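Local coordinates for protein acetate CoA-transferase subunit beta (PDB 5DBN) that transfers coenzyme A between acyl-CoA thioesters and short-chain carboxylates, as from acetyl-CoA to acetoacetate, in the degradation of short-chain fatty acids, at residues B[102-105]-B[106-110]; B[167-170]-B[171-174]. All blocks are in the same frame, centred on the assembly; numbering follows the deposited sequence.

Interaction 1. Residues B[102-105]-B[106-110]; sequences QVDE and EANLA
Asp104 and Asn108 face each other through a two-pronged grip in which both carboxylate oxygens accept. The backbone N of Asn108 meets Asp104 OD1 at 2.8 Å on its syn side, well out of the carboxylate plane, and the amide ND2 of Asn108 reaches the syn side of Asp104 OD2 at 3.1 Å. Carboxylate and amide are steeply turned, their planes 74° apart, so the two groups do not lie flat together. With chi1 at 59°, CG of Asp104 sits between its backbone N and carbonyl carbon and the carboxylate leans over the turn, where OD1 also takes a weak bond from Glu106 N. In the backbone, Ala107 N donates to Asp104 O (2.8 Å), from above the carbonyl plane, and closes a type I beta turn. Ala107, its last residue, has left-handed helical backbone angles, giving a beta hairpin with a G1 bulge; the bond from Asp104 N to Asn108 O that completes this loop is weak. Farther along, Gln102 and Ala110 form a hydrogen-bonded antiparallel pair, Gln102 N to Ala110 O at 3.0 Å and Ala110 N to Gln102 O at 3.1 Å. Between them and the turn, Val103 and Leu109 are the non-hydrogen-bonded pair: CG2 of Val103 touches CD1 of Leu109 at 3.7 Å, and both side chains also touch Ile137 of strand 135-138. Glu105 and Glu106 run side by side with like charges, OE2 of one 4.0 Å from OE2 of the other; a salt bridge from Arg202 to Glu105 probably eases the repulsion. Outside the hairpin, Cys154 N donates to Asp104 OD2 and His162 N to Asn108 OD1.

Interaction 2. Residues B[167-170]-B[171-174]; sequences LVTE and LAVF
This is a tight antiparallel beta hairpin between strands 166-168 and 172-177, neighbours in the large mixed sheet of the subunit, and the loop Thr169-Leu171 between them is held from within by the Thr169 side chain. The hydroxyl OG1 of Thr169 accepts two backbone N-H groups, from Leu171 N at 3.1 Å, the bond of an ST turn, and from Ala172 N at 3.0 Å. It can reach both because chi1 of 75° sets OG1 between the backbone N and carbonyl carbon of its own residue, over the start of the loop. The same OG1 is also hydrogen-bonded to His141 ND1. Backbone pairing begins at once: Thr169 N donates to Ala172 O at 2.9 Å, nearly in line with the carbonyl bond. Beyond it, Leu167 and Phe174 make a hydrogen-bonded pair, with Leu167 N to Phe174 O at 2.9 Å and Phe174 N to Leu167 O at 2.8 Å. Their side chains lie alongside each other and point the same way, CD2 of Leu167 coming to 4.0 Å from CD2 of Phe174 and meeting the ring obliquely. On the other face of the sheet Val168 and Val173 form the non-hydrogen-bonded pair, a looser contact of CG1 of Val168 with CG2 of Val173 at 4.3 Å. A valine in place of Thr169 would probably leave the N-H groups of Leu171 and Ala172 without this acceptor, and His141 ND1 without its hydroxyl partner, so that the loop could shift. The face bearing Leu167 and Phe174 packs on Ile150 of strand 150-151, with Phe203 set edge-to-face to the Phe174 ring, whereas Val168 packs on helix 3-12 and strand 180-186 continues the sheet beyond Val173.

Interactions 1 and 2 are two beta hairpins that follow in series along the chain of one CoA-transferase domain, their centres about 14 Å apart. They belong to different sheets: 166-168 and 172-177 to the large mixed one, 102-104 and 109-110 to a small one that also includes strand 150-151. The two meet where CB of Val103 lies 4.2 Å from CD2 of Leu167, an apolar touch that packs one sheet against the other. Ile150 and Phe176 widen this junction, the former packing on Leu167 and Phe174, the latter on Val103 and Ala107. Both contacts lie away from Glu46, the predicted active-site residue, and each is a hairpin within its own sheet.

Interaction 1. Residues B[102-105]-B[106-110]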
ATOM      1  N   GLN B 102       9.560 -11.862  29.210  1.00 28.15           N
ATOM      2  CA  GLN B 102       9.618 -10.893  30.297  1.00 27.85           C
ATOM      3  C   GLN B 102       8.666  -9.719  30.076  1.00 27.68           C
ATOM      4  O   GLN B 102       8.443  -9.281  28.945  1.00 25.97           O
ATOM      5  CB  GLN B 102      11.049 -10.374  30.471  1.00 28.32           C
ATOM      6  CG  GLN B 102      12.031 -11.434  30.942  1.00 29.79           C
ATOM      7  CD  GLN B 102      13.417 -10.891  31.210  1.00 29.95           C
ATOM      8  OE1 GLN B 102      13.772  -9.797  30.772  1.00 28.61           O
ATOM      9  NE2 GLN B 102      14.210 -11.662  31.945  1.00 31.27           N
ATOM     10  N   VAL B 103       8.112  -9.222  31.179  1.00 28.22           N
ATOM     11  CA  VAL B 103       7.303  -8.008  31.192  1.00 27.72           C
ATOM     12  C   VAL B 103       7.696  -7.225  32.439  1.00 28.73           C
ATOM     13  O   VAL B 103       8.055  -7.828  33.449  1.00 30.14           O
ATOM     14  CB  VAL B 103       5.788  -8.320  31.204  1.00 28.11           C
ATOM     15  CG1 VAL B 103       4.968  -7.035  31.219  1.00 26.94           C
ATOM     16  CG2 VAL B 103       5.409  -9.178  30.007  1.00 27.49           C
ATOM     17  N   ASP B 104       7.645  -5.895  32.378  1.00 28.73           N
ATOM     18  CA  ASP B 104       8.002  -5.088  33.544  1.00 31.00           C
ATOM     19  C   ASP B 104       6.998  -3.984  33.871  1.00 31.48           C
ATOM     20  O   ASP B 104       6.020  -3.774  33.151  1.00 30.98           O
ATOM     21  CB  ASP B 104       9.401  -4.479  33.365  1.00 32.95           C
ATOM     22  CG  ASP B 104       9.519  -3.597  32.131  1.00 34.36           C
ATOM     23  OD1 ASP B 104       8.507  -3.014  31.688  1.00 34.57           O
ATOM     24  OD2 ASP B 104      10.647  -3.474  31.609  1.00 35.73           O
ATOM     25  N   GLU B 105       7.258  -3.296  34.979  1.00 32.62           N
ATOM     26  CA  GLU B 105       6.357  -2.283  35.515  1.00 34.04           C
ATOM     27  C   GLU B 105       6.121  -1.132  34.540  1.00 34.67           C
ATOM     28  O   GLU B 105       5.109  -0.436  34.628  1.00 35.23           O
ATOM     29  CB  GLU B 105       6.917  -1.733  36.833  1.00 35.54           C
ATOM     30  CG  GLU B 105       8.268  -1.045  36.687  1.00 36.18           C
ATOM     31  CD  GLU B 105       8.936  -0.751  38.019  1.00 38.26           C
ATOM     32  OE1 GLU B 105       8.809  -1.573  38.953  1.00 39.24           O
ATOM     33  OE2 GLU B 105       9.599   0.303  38.130  1.00 39.47           O
ATOM     34  N   GLU B 106       7.056  -0.934  33.615  1.00 35.33           N
ATOM     35  CA  GLU B 106       6.922   0.102  32.595  1.00 36.68           C
ATOM     36  C   GLU B 106       6.191  -0.427  31.363  1.00 34.04           C
ATOM     37  O   GLU B 106       6.199   0.209  30.308  1.00 34.19           O
ATOM     38  CB  GLU B 106       8.298   0.644  32.201  1.00 40.59           C
ATOM     39  CG  GLU B 106       9.058   1.281  33.354  1.00 44.96           C
ATOM     40  CD  GLU B 106       8.354   2.507  33.914  1.00 48.51           C
ATOM     41  OE1 GLU B 106       7.742   3.256  33.124  1.00 49.14           O
ATOM     42  OE2 GLU B 106       8.407   2.717  35.145  1.00 50.75           O
ATOM     43  N   ALA B 107       5.571  -1.593  31.509  1.00 32.30           N
ATOM     44  CA  ALA B 107       4.788  -2.222  30.447  1.00 31.17           C
ATOM     45  C   ALA B 107       5.629  -2.575  29.219  1.00 30.01           C
ATOM     46  O   ALA B 107       5.085  -2.797  28.136  1.00 29.14           O
ATOM     47  CB  ALA B 107       3.622  -1.315  30.044  1.00 31.17           C
ATOM     48  N   ASN B 108       6.946  -2.652  29.389  1.00 30.47           N
ATOM     49  CA  ASN B 108       7.816  -3.097  28.306  1.00 31.11           C
ATOM     50  C   ASN B 108       7.664  -4.600  28.102  1.00 30.98           C
ATOM     51  O   ASN B 108       7.265  -5.316  29.020  1.00 31.30           O
ATOM     52  CB  ASN B 108       9.278  -2.750  28.595  1.00 32.80           C
ATOM     53  CG  ASN B 108       9.490  -1.271  28.851  1.00 34.82           C
ATOM     54  OD1 ASN B 108       8.835  -0.424  28.246  1.00 35.06           O
ATOM     55  ND2 ASN B 108      10.412  -0.952  29.753  1.00 36.75           N
ATOM     56  N   LEU B 109       7.972  -5.070  26.895  1.00 30.29           N
ATOM     57  CA  LEU B 109       7.840  -6.485  26.561  1.00 29.13           C
ATOM     58  C   LEU B 109       9.092  -7.018  25.880  1.00 28.85           C
ATOM     59  O   LEU B 109       9.706  -6.339  25.060  1.00 28.81           O
ATOM     60  CB  LEU B 109       6.632  -6.714  25.651  1.00 28.35           C
ATOM     61  CG  LEU B 109       6.404  -8.152  25.171  1.00 28.60           C
ATOM     62  CD1 LEU B 109       6.047  -9.069  26.334  1.00 29.49           C
ATOM     63  CD2 LEU B 109       5.340  -8.199  24.094  1.00 27.65           C
ATOM     64  N   ALA B 110       9.457  -8.243  26.240  1.00 28.91           N
ATOM     65  CA  ALA B 110      10.506  -8.988  25.557  1.00 29.16           C
ATOM     66  C   ALA B 110      10.001 -10.405  25.307  1.00 29.52           C
ATOM     67  O   ALA B 110       9.661 -11.117  26.255  1.00 30.37           O
ATOM     68  CB  ALA B 110      11.782  -9.003  26.381  1.00 29.93           C
TER

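Interaction 2. Residues B[167-170]-B[171-174]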
ATOM      1  N   LEU B 167      -1.545  -8.476  31.510  1.00 27.17           N
ATOM      2  CA  LEU B 167      -0.669  -9.622  31.723  1.00 27.83           C
ATOM      3  C   LEU B 167      -1.418 -10.699  32.499  1.00 29.37           C
ATOM      4  O   LEU B 167      -1.886 -10.460  33.614  1.00 30.27           O
ATOM      5  CB  LEU B 167       0.596  -9.203  32.473  1.00 27.29           C
ATOM      6  CG  LEU B 167       1.532 -10.338  32.889  1.00 28.41           C
ATOM      7  CD1 LEU B 167       2.021 -11.104  31.667  1.00 27.88           C
ATOM      8  CD2 LEU B 167       2.705  -9.801  33.689  1.00 28.44           C
ATOM      9  N   VAL B 168      -1.528 -11.882  31.899  1.00 29.96           N
ATOM     10  CA  VAL B 168      -2.270 -12.989  32.492  1.00 31.73           C
ATOM     11  C   VAL B 168      -1.363 -14.189  32.753  1.00 33.16           C
ATOM     12  O   VAL B 168      -0.788 -14.763  31.826  1.00 31.66           O
ATOM     13  CB  VAL B 168      -3.437 -13.429  31.586  1.00 30.86           C
ATOM     14  CG1 VAL B 168      -4.269 -14.512  32.263  1.00 32.24           C
ATOM     15  CG2 VAL B 168      -4.313 -12.239  31.233  1.00 30.28           C
ATOM     16  N   THR B 169      -1.241 -14.554  34.027  1.00 34.01           N
ATOM     17  CA  THR B 169      -0.493 -15.737  34.433  1.00 34.35           C
ATOM     18  C   THR B 169      -1.420 -16.710  35.140  1.00 34.85           C
ATOM     19  O   THR B 169      -2.590 -16.409  35.376  1.00 36.07           O
ATOM     20  CB  THR B 169       0.690 -15.389  35.361  1.00 35.10           C
ATOM     21  OG1 THR B 169       0.198 -15.066  36.667  1.00 36.11           O
ATOM     22  CG2 THR B 169       1.483 -14.210  34.814  1.00 33.31           C
ATOM     23  N   GLU B 170      -0.898 -17.883  35.478  1.00 34.48           N
ATOM     24  CA  GLU B 170      -1.695 -18.880  36.176  1.00 35.86           C
ATOM     25  C   GLU B 170      -1.850 -18.507  37.648  1.00 36.85           C
ATOM     26  O   GLU B 170      -2.560 -19.186  38.391  1.00 39.20           O
ATOM     27  CB  GLU B 170      -1.070 -20.278  36.033  1.00 38.30           C
ATOM     28  CG  GLU B 170       0.151 -20.576  36.912  1.00 41.29           C
ATOM     29  CD  GLU B 170       1.415 -19.869  36.454  1.00 41.64           C
ATOM     30  OE1 GLU B 170       1.354 -19.090  35.479  1.00 40.18           O
ATOM     31  OE2 GLU B 170       2.480 -20.108  37.063  1.00 43.30           O
ATOM     32  N   LEU B 171      -1.194 -17.425  38.063  1.00 35.80           N
ATOM     33  CA  LEU B 171      -1.262 -16.982  39.449  1.00 37.24           C
ATOM     34  C   LEU B 171      -2.081 -15.699  39.613  1.00 37.21           C
ATOM     35  O   LEU B 171      -2.720 -15.494  40.646  1.00 37.34           O
ATOM     36  CB  LEU B 171       0.151 -16.746  39.992  1.00 36.90           C
ATOM     37  CG  LEU B 171       1.000 -17.969  40.372  1.00 37.92           C
ATOM     38  CD1 LEU B 171       2.352 -17.525  40.911  1.00 37.55           C
ATOM     39  CD2 LEU B 171       0.308 -18.905  41.351  1.00 39.78           C
ATOM     40  N   ALA B 172      -2.077 -14.842  38.593  1.00 36.42           N
ATOM     41  CA  ALA B 172      -2.704 -13.527  38.722  1.00 37.40           C
ATOM     42  C   ALA B 172      -2.957 -12.823  37.387  1.00 36.05           C
ATOM     43  O   ALA B 172      -2.429 -13.221  36.348  1.00 35.36           O
ATOM     44  CB  ALA B 172      -1.846 -12.640  39.606  1.00 38.05           C
ATOM     45  N   VAL B 173      -3.768 -11.768  37.440  1.00 35.10           N
ATOM     46  CA  VAL B 173      -3.990 -10.888  36.296  1.00 33.48           C
ATOM     47  C   VAL B 173      -3.564  -9.462  36.635  1.00 32.63           C
ATOM     48  O   VAL B 173      -4.042  -8.878  37.607  1.00 33.17           O
ATOM     49  CB  VAL B 173      -5.473 -10.881  35.856  1.00 33.65           C
ATOM     50  CG1 VAL B 173      -5.678  -9.966  34.658  1.00 32.22           C
ATOM     51  CG2 VAL B 173      -5.943 -12.291  35.529  1.00 34.88           C
ATOM     52  N   PHE B 174      -2.648  -8.923  35.834  1.00 31.92           N
ATOM     53  CA  PHE B 174      -2.193  -7.541  35.972  1.00 31.75           C
ATOM     54  C   PHE B 174      -2.722  -6.681  34.829  1.00 30.76           C
ATOM     55  O   PHE B 174      -2.870  -7.160  33.705  1.00 29.94           O
ATOM     56  CB  PHE B 174      -0.664  -7.462  35.990  1.00 31.42           C
ATOM     57  CG  PHE B 174      -0.019  -8.185  37.139  1.00 32.66           C
ATOM     58  CD1 PHE B 174       0.116  -7.571  38.375  1.00 33.18           C
ATOM     59  CD2 PHE B 174       0.479  -9.467  36.977  1.00 32.28           C
ATOM     60  CE1 PHE B 174       0.723  -8.227  39.426  1.00 34.28           C
ATOM     61  CE2 PHE B 174       1.085 -10.128  38.027  1.00 33.36           C
ATOM     62  CZ  PHE B 174       1.205  -9.508  39.252  1.00 34.42           C
TER